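Local coordinates for protein 2-hydroxyisobutanoyl-CoA mutase large subunit (Aquincola tertiaricarbonis, PDB 4R3U) that pairs with a small cobalamin-binding subunit to catalyse the isomerization of 2-hydroxyisobutyryl-CoA and (S)-3-hydroxybutyryl-CoA, at residues W96-I101 with A373-T378; P294-F300 with R337-Q343; V529-K533 with G562-T566. One frame throughout, in Å; residues are numbered along the deposited sequence.

Contact 1 (W96-I101 with A373-T378); sequences WTMRQI and AQSLHT. With 3KK (S-{(3R,5R,9R)-1-[(2R,3S,4R,5R)-5-(6-amino-9H-purin-9-yl)-4-hydroxy-3-(phosphonooxy)tetrahydrofuran-2-yl]-3,5,9-trihydroxy-8,8-dimethyl-3,5-dioxido-10,14-dioxo-2,4,6-trioxa-11,15-diaza-3lambda~5~,5lambda~5~-diphosphaheptadecan-17-yl} 2-hydroxy-2-methylpropanethioate), chain F.
The odd feature here is a side chain standing in for a backbone: Gln100 (chi1 and chi2 both m) clasps Thr378, its OE1 accepting from Thr378 N at 3.0 Å and its NE2 donating to Thr378 O at 2.8 Å. Upstream the pairing is ordinary parallel sheet, Thr97 beside Ser375 (CA-CA 4.3 Å) and Met98 beside Leu376 (5.4 Å). The bonds are Thr97 N to Gln374 O 2.9 Å, Leu376 N to Thr97 O 2.8 Å and Arg99 N to Leu376 O 3.1 Å. His377 (chi1 t) sits between Ile101 CD1, 3.5 Å from its ring centroid, and Gln100 NE2 over the other face. Arg99 NE reaches Ser375 OG (3.0 Å), which also bonds His341, while Arg99 NH2 donates to 3KK O4A (2.7 Å). This joins the first and last strands of the TIM barrel, closing it beside the CoA ester. Because Ile101 N donates to His377 ND1 (2.9 Å), that nitrogen must be unprotonated, so a neutral ring carries its proton on NE2.

Contact 2 (P294-F300 with R337-Q343); sequences PRLAFFF and RLRFHCQ. With 3HC (3-hydroxybutanoyl-coenzyme A), chain E.
Backbone pairing comes first. Strands 298-300 and 340-343 run parallel, 4.5 Å apart at closest approach and crossing at -22°, with Phe298 beside Phe340, Phe299 beside His341 and Phe300 beside Cys342 (CA-CA 4.5, 4.8 and 5.0 Å). The bonds alternate: Phe298 N to Arg339 O, His341 N to Phe298 O and Phe300 N to His341 O, each 3.0 Å, then Gln343 N to Phe300 O at 3.2 Å.

Arginines tie down the turn before the strand. Arg337 (chi1 p) brings both NH1 and NH2 to Pro294 O at 3.0 Å, and Arg339 NH2 donates to Leu296 O at 3.1 Å and also bonds Asn248. The like charges Arg295 NH2 and Arg339 NH1 lie only 3.2 Å apart; a water 3.0 Å from Arg295 NH2 and 2.7 Å from 3HC O1A, weakly bonded to Arg339 NH1, sits beside them. Arg295 NH1 donates to the 3'-phosphate oxygen O9A of 3HC at 2.5 Å.

Aromatic contacts fall on two faces. Phe298, Phe300, Phe340 and Leu338 form the apolar one: Phe300 points its edge at Phe340 (centroids 5.9 Å, planes 63°), and Leu338 CD1 lies over Phe298, 3.9 Å from its centroid. Phe299 and His341, both chi1 t, point to the substrate side, where 3HC O5P lies over the imidazole.

This is one beta-alpha-beta unit of the TIM barrel. Its apolar face packs under helices 264-283 and 306-327, while strands 252-253 and 375-377 flank the pair.

Contact 3 (V529-K533 with G562-T566); sequences VAVAK and GIWGT
Val529 opens the contact on the last turn of helix 518-532. With chi1 t, it places CG1 3.8 Å from Ile563 CG2, and the two residues also have the closest CA atoms across the segments, 7.3 Å apart. The next two residues face elsewhere: Ala530 points away, and Val531 lies against Gln537 and Leu539.

Ala532 is where the helix comes closest. Its CA-to-CB bond is directed at the partner segment, and the small methyl fits against two neighbours, 3.7 Å from Ile563 CD1 and 3.6 Å from Trp564 CZ2. Ile563, with chi1 p and chi2 near 138°, between wells, gives up 84 Å² of surface, the largest share of any residue here. Trp564 (chi1 m, chi2 -21°) swings its indole in from the side.

Lys533 closes the turn, its N donating to Val529 O at 2.8 Å. The end of its side chain grazes Ile563, CE coming 4.1 Å from CG2. Beyond Trp564 the partner helix stops: Gly565 has phi near 80°, a value that favours glycine, and the chain runs off extended through Thr566.

In all, 216 Å² is buried by apolar contact alone. Outside the pair, Trp564 meets Tyr224 edge-to-face and packs on helix 226-243, whose Arg231 hydrogen-bonds the carbonyls of Val531 and Ala532. What results is helix-end to helix-end packing in the C-terminal all-helical region, laid against an outer helix of the TIM barrel and far from the annotated sites.

How the contacts relate
Contacts 1 and 2 are buried in the barrel and share one sheet: strands 375-377 and 340-344 are neighbours, stitched by Ser375 O to Cys342 N (2.8 Å) and Ser375 OG to His341 ND1 (2.8 Å), both probable hydrogen bonds. Together they line a single CoA-ester pocket, contact 1 meeting the pyrophosphate and contact 2 the 3'-phosphate and pantetheine arm. In sequence, contact 2 falls within the long span between the segments of contact 1. Contact 3 comes later in the chain, at the surface, its centre about 37 and 31 Å from those of contacts 1 and 2. Where they rely on parallel backbone pairing and polar side chains, it has helix ends and apolar side chains.

Contact 1 (W96-I101 with A373-T378)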
# COMPACT_ATOMS: atom_id res chain seq x y z
N TRP A 96 -14.87 -9.26 -1.04
CA TRP A 96 -15.59 -8.21 -0.31
C TRP A 96 -16.26 -7.28 -1.36
O TRP A 96 -15.80 -7.19 -2.50
CB TRP A 96 -14.61 -7.40 0.60
CG TRP A 96 -13.49 -6.73 -0.14
CD1 TRP A 96 -13.50 -5.47 -0.67
CD2 TRP A 96 -12.25 -7.33 -0.54
NE1 TRP A 96 -12.32 -5.23 -1.35
CE2 TRP A 96 -11.53 -6.36 -1.29
CE3 TRP A 96 -11.64 -8.58 -0.29
CZ2 TRP A 96 -10.25 -6.61 -1.82
CZ3 TRP A 96 -10.36 -8.82 -0.81
CH2 TRP A 96 -9.68 -7.84 -1.56
N THR A 97 -17.33 -6.59 -0.98
CA THR A 97 -17.99 -5.65 -1.86
C THR A 97 -17.10 -4.40 -1.94
O THR A 97 -16.63 -3.89 -0.92
CB THR A 97 -19.41 -5.32 -1.37
OG1 THR A 97 -20.13 -6.52 -1.08
CG2 THR A 97 -20.21 -4.56 -2.40
N MET A 98 -16.80 -3.97 -3.17
CA MET A 98 -16.05 -2.76 -3.43
C MET A 98 -17.18 -1.76 -3.61
O MET A 98 -17.87 -1.74 -4.65
CB MET A 98 -15.16 -2.93 -4.66
CG MET A 98 -14.26 -4.14 -4.52
SD MET A 98 -13.00 -4.25 -5.78
CE MET A 98 -12.23 -5.80 -5.31
N ARG A 99 -17.49 -1.08 -2.50
CA ARG A 99 -18.63 -0.19 -2.35
C ARG A 99 -18.18 1.23 -1.94
O ARG A 99 -17.97 1.53 -0.75
CB ARG A 99 -19.58 -0.81 -1.32
CG ARG A 99 -20.89 -0.08 -1.18
CD ARG A 99 -21.65 -0.49 0.06
NE ARG A 99 -21.85 -1.94 0.15
CZ ARG A 99 -22.79 -2.61 -0.51
NH1 ARG A 99 -23.62 -1.98 -1.33
NH2 ARG A 99 -22.90 -3.92 -0.36
N GLN A 100 -18.04 2.10 -2.97
CA GLN A 100 -17.61 3.49 -2.87
C GLN A 100 -18.77 4.46 -2.65
O GLN A 100 -19.79 4.39 -3.35
CB GLN A 100 -16.83 3.89 -4.13
CG GLN A 100 -15.54 3.13 -4.34
CD GLN A 100 -14.55 3.30 -3.23
OE1 GLN A 100 -14.24 2.36 -2.50
NE2 GLN A 100 -13.99 4.49 -3.10
N ILE A 101 -18.59 5.40 -1.70
CA ILE A 101 -19.59 6.44 -1.40
C ILE A 101 -19.72 7.37 -2.61
O ILE A 101 -18.72 7.75 -3.23
CB ILE A 101 -19.22 7.28 -0.13
CG1 ILE A 101 -19.11 6.48 1.16
CG2 ILE A 101 -20.12 8.45 0.01
CD1 ILE A 101 -17.98 7.02 2.06
N ALA A 373 -13.24 -8.03 6.31
CA ALA A 373 -14.36 -7.12 6.00
C ALA A 373 -15.22 -7.70 4.85
O ALA A 373 -14.69 -8.42 3.98
CB ALA A 373 -13.82 -5.75 5.63
N GLN A 374 -16.54 -7.42 4.88
CA GLN A 374 -17.54 -7.93 3.91
C GLN A 374 -17.74 -6.94 2.80
O GLN A 374 -18.22 -7.30 1.70
CB GLN A 374 -18.90 -8.17 4.59
CG GLN A 374 -19.01 -9.48 5.32
CD GLN A 374 -17.96 -9.70 6.37
OE1 GLN A 374 -17.99 -9.11 7.45
NE2 GLN A 374 -16.98 -10.52 6.06
N SER A 375 -17.45 -5.67 3.12
CA SER A 375 -17.63 -4.53 2.26
C SER A 375 -16.56 -3.50 2.60
O SER A 375 -16.16 -3.37 3.77
CB SER A 375 -19.04 -3.96 2.44
OG SER A 375 -19.34 -2.90 1.56
N LEU A 376 -16.06 -2.79 1.57
CA LEU A 376 -15.02 -1.80 1.76
C LEU A 376 -15.12 -0.59 0.88
O LEU A 376 -15.26 -0.71 -0.34
CB LEU A 376 -13.63 -2.46 1.59
CG LEU A 376 -12.34 -1.61 1.74
CD1 LEU A 376 -12.19 -1.05 3.15
CD2 LEU A 376 -11.12 -2.41 1.32
N HIS A 377 -14.97 0.60 1.51
CA HIS A 377 -14.83 1.87 0.85
C HIS A 377 -13.36 2.29 1.12
O HIS A 377 -12.92 2.40 2.27
CB HIS A 377 -15.77 2.94 1.43
CG HIS A 377 -15.50 4.33 0.90
ND1 HIS A 377 -16.22 4.86 -0.17
CD2 HIS A 377 -14.59 5.25 1.29
CE1 HIS A 377 -15.70 6.05 -0.41
NE2 HIS A 377 -14.74 6.34 0.47
N THR A 378 -12.63 2.59 0.03
CA THR A 378 -11.30 3.17 0.12
C THR A 378 -11.45 4.67 -0.15
O THR A 378 -12.15 5.06 -1.10
CB THR A 378 -10.31 2.47 -0.82
OG1 THR A 378 -10.96 2.11 -2.03
CG2 THR A 378 -9.66 1.26 -0.20
C4 3KK F . -20.58 9.67 6.72
C3 3KK F . -19.74 8.58 6.06
C2 3KK F . -18.32 8.59 6.63
O3 3KK F . -19.69 8.87 4.67
C1 3KK F . -20.34 7.18 6.24
O1 3KK F . -20.84 6.81 7.31
S1P 3KK F . -20.24 6.19 4.79
C2P 3KK F . -21.05 4.64 5.29
C3P 3KK F . -21.31 3.78 4.08
N4P 3KK F . -21.87 2.52 4.54
C5P 3KK F . -21.79 1.39 3.82
O5P 3KK F . -21.25 1.31 2.71
C6P 3KK F . -22.44 0.19 4.51
C7P 3KK F . -22.45 -1.05 3.63
N8P 3KK F . -22.99 -2.19 4.37
C9P 3KK F . -23.28 -3.35 3.75
O9P 3KK F . -23.14 -3.50 2.54
CAP 3KK F . -23.92 -4.46 4.64
OAP 3KK F . -24.81 -3.91 5.63
CBP 3KK F . -22.95 -5.56 5.18
CDP 3KK F . -23.75 -6.69 5.83
CEP 3KK F . -21.99 -5.00 6.25
CCP 3KK F . -22.13 -6.20 4.04
O6A 3KK F . -23.03 -6.63 3.01
P2A 3KK F . -22.61 -6.97 1.52
O4A 3KK F . -21.68 -5.95 1.03
O5A 3KK F . -23.86 -7.22 0.76
O3A 3KK F . -21.77 -8.34 1.76
P1A 3KK F . -22.35 -9.79 2.26
O1A 3KK F . -23.68 -9.69 2.91
O2A 3KK F . -21.26 -10.46 2.99
O5B 3KK F . -22.46 -10.48 0.78
C5B 3KK F . -23.65 -10.44 -0.03
C4B 3KK F . -24.18 -11.86 -0.27
O4B 3KK F . -23.11 -12.78 -0.67
C3B 3KK F . -24.80 -12.44 1.00
O3B 3KK F . -25.94 -13.23 0.61
P3B 3KK F . -27.47 -12.81 0.94
O8A 3KK F . -27.47 -12.75 2.42
O7A 3KK F . -27.62 -11.52 0.24
O9A 3KK F . -28.23 -13.94 0.35
C2B 3KK F . -23.69 -13.32 1.56
O2B 3KK F . -24.21 -14.38 2.37
C1B 3KK F . -23.03 -13.85 0.30
N9A 3KK F . -21.60 -14.20 0.51
C8A 3KK F . -20.58 -13.41 0.83
N7A 3KK F . -19.48 -14.15 0.92
C5A 3KK F . -19.81 -15.42 0.64
C4A 3KK F . -21.13 -15.44 0.38
N3A 3KK F . -21.77 -16.60 0.05
C2A 3KK F . -21.05 -17.81 -0.04
N1A 3KK F . -19.66 -17.74 0.24
C6A 3KK F . -19.09 -16.56 0.59
N6A 3KK F . -17.79 -16.48 0.86

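Contact 2 (P294-F300 with R337-Q343)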
# COMPACT_ATOMS: atom_id res chain seq x y z
N PRO A 294 -29.21 -12.53 12.88
CA PRO A 294 -28.47 -12.89 11.66
C PRO A 294 -28.29 -11.75 10.65
O PRO A 294 -27.28 -11.70 9.95
CB PRO A 294 -29.31 -14.02 11.05
CG PRO A 294 -30.06 -14.59 12.18
CD PRO A 294 -30.36 -13.44 13.08
N ARG A 295 -29.27 -10.81 10.62
CA ARG A 295 -29.33 -9.64 9.73
C ARG A 295 -28.73 -8.34 10.28
O ARG A 295 -28.62 -7.35 9.54
CB ARG A 295 -30.75 -9.43 9.20
CG ARG A 295 -31.07 -10.30 7.97
CD ARG A 295 -30.37 -9.76 6.73
NE ARG A 295 -30.22 -10.81 5.73
CZ ARG A 295 -29.36 -10.78 4.73
NH1 ARG A 295 -29.30 -11.78 3.87
NH2 ARG A 295 -28.54 -9.75 4.58
N LEU A 296 -28.29 -8.34 11.56
CA LEU A 296 -27.61 -7.18 12.14
C LEU A 296 -26.25 -7.11 11.45
O LEU A 296 -25.71 -8.13 11.02
CB LEU A 296 -27.40 -7.35 13.66
CG LEU A 296 -28.63 -7.32 14.57
CD1 LEU A 296 -28.26 -7.77 15.98
CD2 LEU A 296 -29.27 -5.94 14.61
N ALA A 297 -25.71 -5.90 11.33
CA ALA A 297 -24.42 -5.65 10.69
C ALA A 297 -23.76 -4.45 11.35
O ALA A 297 -24.41 -3.70 12.10
CB ALA A 297 -24.59 -5.43 9.19
N PHE A 298 -22.46 -4.30 11.10
CA PHE A 298 -21.60 -3.26 11.70
C PHE A 298 -20.82 -2.47 10.65
O PHE A 298 -20.78 -2.84 9.47
CB PHE A 298 -20.63 -3.92 12.69
CG PHE A 298 -21.33 -4.58 13.85
CD1 PHE A 298 -21.86 -5.86 13.72
CD2 PHE A 298 -21.49 -3.92 15.05
CE1 PHE A 298 -22.56 -6.45 14.77
CE2 PHE A 298 -22.17 -4.52 16.12
CZ PHE A 298 -22.70 -5.78 15.97
N PHE A 299 -20.22 -1.37 11.10
CA PHE A 299 -19.40 -0.51 10.26
C PHE A 299 -18.22 -0.02 11.08
O PHE A 299 -18.38 0.67 12.09
CB PHE A 299 -20.25 0.65 9.66
CG PHE A 299 -19.52 1.80 8.99
CD1 PHE A 299 -18.39 1.57 8.21
CD2 PHE A 299 -20.01 3.09 9.07
CE1 PHE A 299 -17.74 2.62 7.57
CE2 PHE A 299 -19.36 4.15 8.41
CZ PHE A 299 -18.25 3.90 7.64
N PHE A 300 -17.01 -0.40 10.67
CA PHE A 300 -15.77 -0.02 11.36
C PHE A 300 -14.76 0.68 10.44
O PHE A 300 -14.82 0.54 9.23
CB PHE A 300 -15.13 -1.25 12.04
CG PHE A 300 -16.01 -1.84 13.11
CD1 PHE A 300 -16.27 -1.14 14.30
CD2 PHE A 300 -16.64 -3.07 12.93
CE1 PHE A 300 -17.11 -1.67 15.27
CE2 PHE A 300 -17.47 -3.61 13.91
CZ PHE A 300 -17.72 -2.90 15.07
N ARG A 337 -22.35 -14.62 13.97
CA ARG A 337 -21.37 -14.17 12.98
C ARG A 337 -21.48 -12.68 12.61
O ARG A 337 -22.47 -12.26 12.01
CB ARG A 337 -21.16 -15.12 11.78
CG ARG A 337 -22.36 -15.39 10.89
CD ARG A 337 -22.34 -14.59 9.59
NE ARG A 337 -23.65 -14.60 8.91
CZ ARG A 337 -24.65 -13.76 9.18
NH1 ARG A 337 -24.53 -12.85 10.14
NH2 ARG A 337 -25.79 -13.82 8.49
N LEU A 338 -20.46 -11.90 13.02
CA LEU A 338 -20.37 -10.46 12.77
C LEU A 338 -20.00 -10.22 11.32
O LEU A 338 -18.99 -10.74 10.84
CB LEU A 338 -19.35 -9.80 13.73
CG LEU A 338 -19.22 -8.27 13.69
CD1 LEU A 338 -19.00 -7.70 15.07
CD2 LEU A 338 -18.07 -7.83 12.76
N ARG A 339 -20.82 -9.44 10.63
CA ARG A 339 -20.60 -9.01 9.25
C ARG A 339 -20.38 -7.51 9.36
O ARG A 339 -21.09 -6.85 10.14
CB ARG A 339 -21.82 -9.32 8.33
CG ARG A 339 -22.19 -10.80 8.17
CD ARG A 339 -23.50 -10.95 7.42
NE ARG A 339 -24.54 -10.13 8.05
CZ ARG A 339 -25.53 -9.52 7.41
NH1 ARG A 339 -25.67 -9.65 6.10
NH2 ARG A 339 -26.39 -8.79 8.08
N PHE A 340 -19.39 -6.97 8.63
CA PHE A 340 -19.08 -5.54 8.70
C PHE A 340 -18.60 -4.89 7.40
O PHE A 340 -17.93 -5.53 6.59
CB PHE A 340 -18.14 -5.20 9.88
CG PHE A 340 -16.67 -5.52 9.69
CD1 PHE A 340 -16.19 -6.82 9.83
CD2 PHE A 340 -15.75 -4.50 9.42
CE1 PHE A 340 -14.82 -7.10 9.70
CE2 PHE A 340 -14.38 -4.79 9.26
CZ PHE A 340 -13.93 -6.08 9.41
N HIS A 341 -18.99 -3.61 7.22
CA HIS A 341 -18.52 -2.75 6.16
C HIS A 341 -17.35 -2.03 6.80
O HIS A 341 -17.35 -1.76 8.01
CB HIS A 341 -19.58 -1.72 5.73
CG HIS A 341 -19.05 -0.66 4.79
ND1 HIS A 341 -18.74 -0.95 3.47
CD2 HIS A 341 -18.74 0.63 5.03
CE1 HIS A 341 -18.27 0.16 2.96
NE2 HIS A 341 -18.27 1.14 3.84
N CYS A 342 -16.34 -1.72 5.99
CA CYS A 342 -15.15 -1.03 6.47
C CYS A 342 -14.86 0.17 5.57
O CYS A 342 -15.09 0.12 4.36
CB CYS A 342 -13.97 -2.00 6.53
SG CYS A 342 -12.49 -1.34 7.34
N GLN A 343 -14.37 1.25 6.16
CA GLN A 343 -13.92 2.42 5.44
C GLN A 343 -12.57 2.72 6.00
O GLN A 343 -12.37 2.59 7.21
CB GLN A 343 -14.88 3.62 5.61
CG GLN A 343 -14.51 4.83 4.73
CD GLN A 343 -15.51 5.96 4.80
OE1 GLN A 343 -16.65 5.81 5.26
NE2 GLN A 343 -15.14 7.10 4.29
N1A 3HC E . -19.63 -17.72 0.25
C2A 3HC E . -21.07 -17.85 -0.05
N3A 3HC E . -21.78 -16.57 0.06
C4A 3HC E . -21.13 -15.42 0.38
C5A 3HC E . -19.80 -15.40 0.65
C6A 3HC E . -19.08 -16.54 0.60
N6A 3HC E . -17.78 -16.46 0.87
N7A 3HC E . -19.47 -14.14 0.92
C8A 3HC E . -20.57 -13.39 0.82
N9A 3HC E . -21.59 -14.18 0.52
C1B 3HC E . -23.03 -13.83 0.31
C2B 3HC E . -23.69 -13.30 1.56
O2B 3HC E . -24.22 -14.36 2.37
C3B 3HC E . -24.79 -12.42 0.99
O3B 3HC E . -25.94 -13.22 0.60
P3B 3HC E . -27.46 -12.81 0.93
O7A 3HC E . -27.62 -11.51 0.24
O8A 3HC E . -28.22 -13.93 0.33
O9A 3HC E . -27.47 -12.76 2.41
C4B 3HC E . -24.17 -11.85 -0.28
O4B 3HC E . -23.10 -12.77 -0.67
C5B 3HC E . -23.64 -10.42 -0.04
O5B 3HC E . -22.45 -10.46 0.77
P1A 3HC E . -22.33 -9.79 2.25
O1A 3HC E . -23.67 -9.69 2.91
O2A 3HC E . -21.24 -10.46 2.98
O3A 3HC E . -21.76 -8.33 1.76
P2A 3HC E . -22.60 -6.96 1.53
O4A 3HC E . -21.67 -5.94 1.03
O5A 3HC E . -23.85 -7.21 0.77
O6A 3HC E . -23.02 -6.63 3.02
CBP 3HC E . -22.95 -5.56 5.19
CCP 3HC E . -22.12 -6.19 4.05
CDP 3HC E . -23.75 -6.69 5.83
CEP 3HC E . -22.00 -4.99 6.25
CAP 3HC E . -23.92 -4.45 4.64
OAP 3HC E . -24.82 -3.91 5.64
C9P 3HC E . -23.29 -3.34 3.76
O9P 3HC E . -23.16 -3.49 2.54
N8P 3HC E . -22.98 -2.19 4.38
C7P 3HC E . -22.45 -1.05 3.63
C6P 3HC E . -22.43 0.19 4.51
C5P 3HC E . -21.78 1.39 3.81
O5P 3HC E . -21.24 1.31 2.70
N4P 3HC E . -21.87 2.52 4.52
C3P 3HC E . -21.30 3.78 4.06
C2P 3HC E . -21.04 4.64 5.27
S1P 3HC E . -20.24 6.21 4.83
C1 3HC E . -20.17 6.90 6.49
O1 3HC E . -21.09 6.82 7.30
C2 3HC E . -18.84 7.54 6.90
C3 3HC E . -18.66 8.95 6.32
O3 3HC E . -18.75 8.88 4.90
C4 3HC E . -19.70 9.93 6.88
O HOH W 1 -26.05 -8.58 3.47

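Contact 3 (V529-K533 with G562-T566)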
# COMPACT_ATOMS: atom_id res chain seq x y z
N VAL A 529 -49.11 10.12 13.77
CA VAL A 529 -49.04 10.60 15.15
C VAL A 529 -49.67 9.54 16.11
O VAL A 529 -49.09 9.24 17.16
CB VAL A 529 -49.74 11.99 15.28
CG1 VAL A 529 -50.10 12.32 16.73
CG2 VAL A 529 -48.88 13.09 14.67
N ALA A 530 -50.83 8.98 15.73
CA ALA A 530 -51.54 7.96 16.50
C ALA A 530 -50.72 6.65 16.62
O ALA A 530 -50.72 6.03 17.69
CB ALA A 530 -52.89 7.68 15.88
N VAL A 531 -50.03 6.26 15.54
CA VAL A 531 -49.16 5.10 15.47
C VAL A 531 -47.92 5.38 16.33
O VAL A 531 -47.49 4.49 17.07
CB VAL A 531 -48.77 4.76 14.00
CG1 VAL A 531 -47.70 3.68 13.93
CG2 VAL A 531 -49.99 4.36 13.19
N ALA A 532 -47.37 6.63 16.25
CA ALA A 532 -46.20 7.04 17.04
C ALA A 532 -46.54 7.12 18.53
O ALA A 532 -45.69 6.80 19.36
CB ALA A 532 -45.67 8.37 16.54
N LYS A 533 -47.80 7.50 18.87
CA LYS A 533 -48.28 7.58 20.26
C LYS A 533 -48.36 6.21 20.93
O LYS A 533 -48.39 6.13 22.17
CB LYS A 533 -49.61 8.34 20.35
CG LYS A 533 -49.46 9.85 20.41
CD LYS A 533 -50.81 10.48 20.74
CE LYS A 533 -50.79 11.99 20.82
NZ LYS A 533 -50.22 12.47 22.11
N GLY A 562 -43.98 17.61 16.75
CA GLY A 562 -45.13 18.08 17.53
C GLY A 562 -45.48 17.23 18.74
O GLY A 562 -45.99 17.77 19.74
N ILE A 563 -45.21 15.90 18.68
CA ILE A 563 -45.46 14.99 19.81
C ILE A 563 -44.17 14.57 20.57
O ILE A 563 -44.25 14.20 21.74
CB ILE A 563 -46.36 13.76 19.46
CG1 ILE A 563 -45.73 12.84 18.39
CG2 ILE A 563 -47.79 14.19 19.07
CD1 ILE A 563 -45.91 11.38 18.70
N TRP A 564 -43.01 14.60 19.89
CA TRP A 564 -41.72 14.16 20.43
C TRP A 564 -40.74 15.25 20.83
O TRP A 564 -39.89 15.03 21.70
CB TRP A 564 -41.04 13.18 19.46
CG TRP A 564 -41.68 11.82 19.43
CD1 TRP A 564 -42.46 11.25 20.39
CD2 TRP A 564 -41.54 10.84 18.39
NE1 TRP A 564 -42.83 9.99 20.02
CE2 TRP A 564 -42.28 9.71 18.79
CE3 TRP A 564 -40.86 10.80 17.16
CZ2 TRP A 564 -42.36 8.54 18.00
CZ3 TRP A 564 -40.96 9.66 16.37
CH2 TRP A 564 -41.71 8.55 16.78
N GLY A 565 -40.84 16.40 20.17
CA GLY A 565 -39.91 17.50 20.41
C GLY A 565 -38.61 17.26 19.68
O GLY A 565 -38.55 16.42 18.78
N THR A 566 -37.57 17.99 20.03
CA THR A 566 -36.26 17.86 19.41
C THR A 566 -35.20 17.67 20.46
O THR A 566 -35.42 18.05 21.62
CB THR A 566 -35.94 19.05 18.50
OG1 THR A 566 -35.90 20.25 19.28
CG2 THR A 566 -36.93 19.20 17.36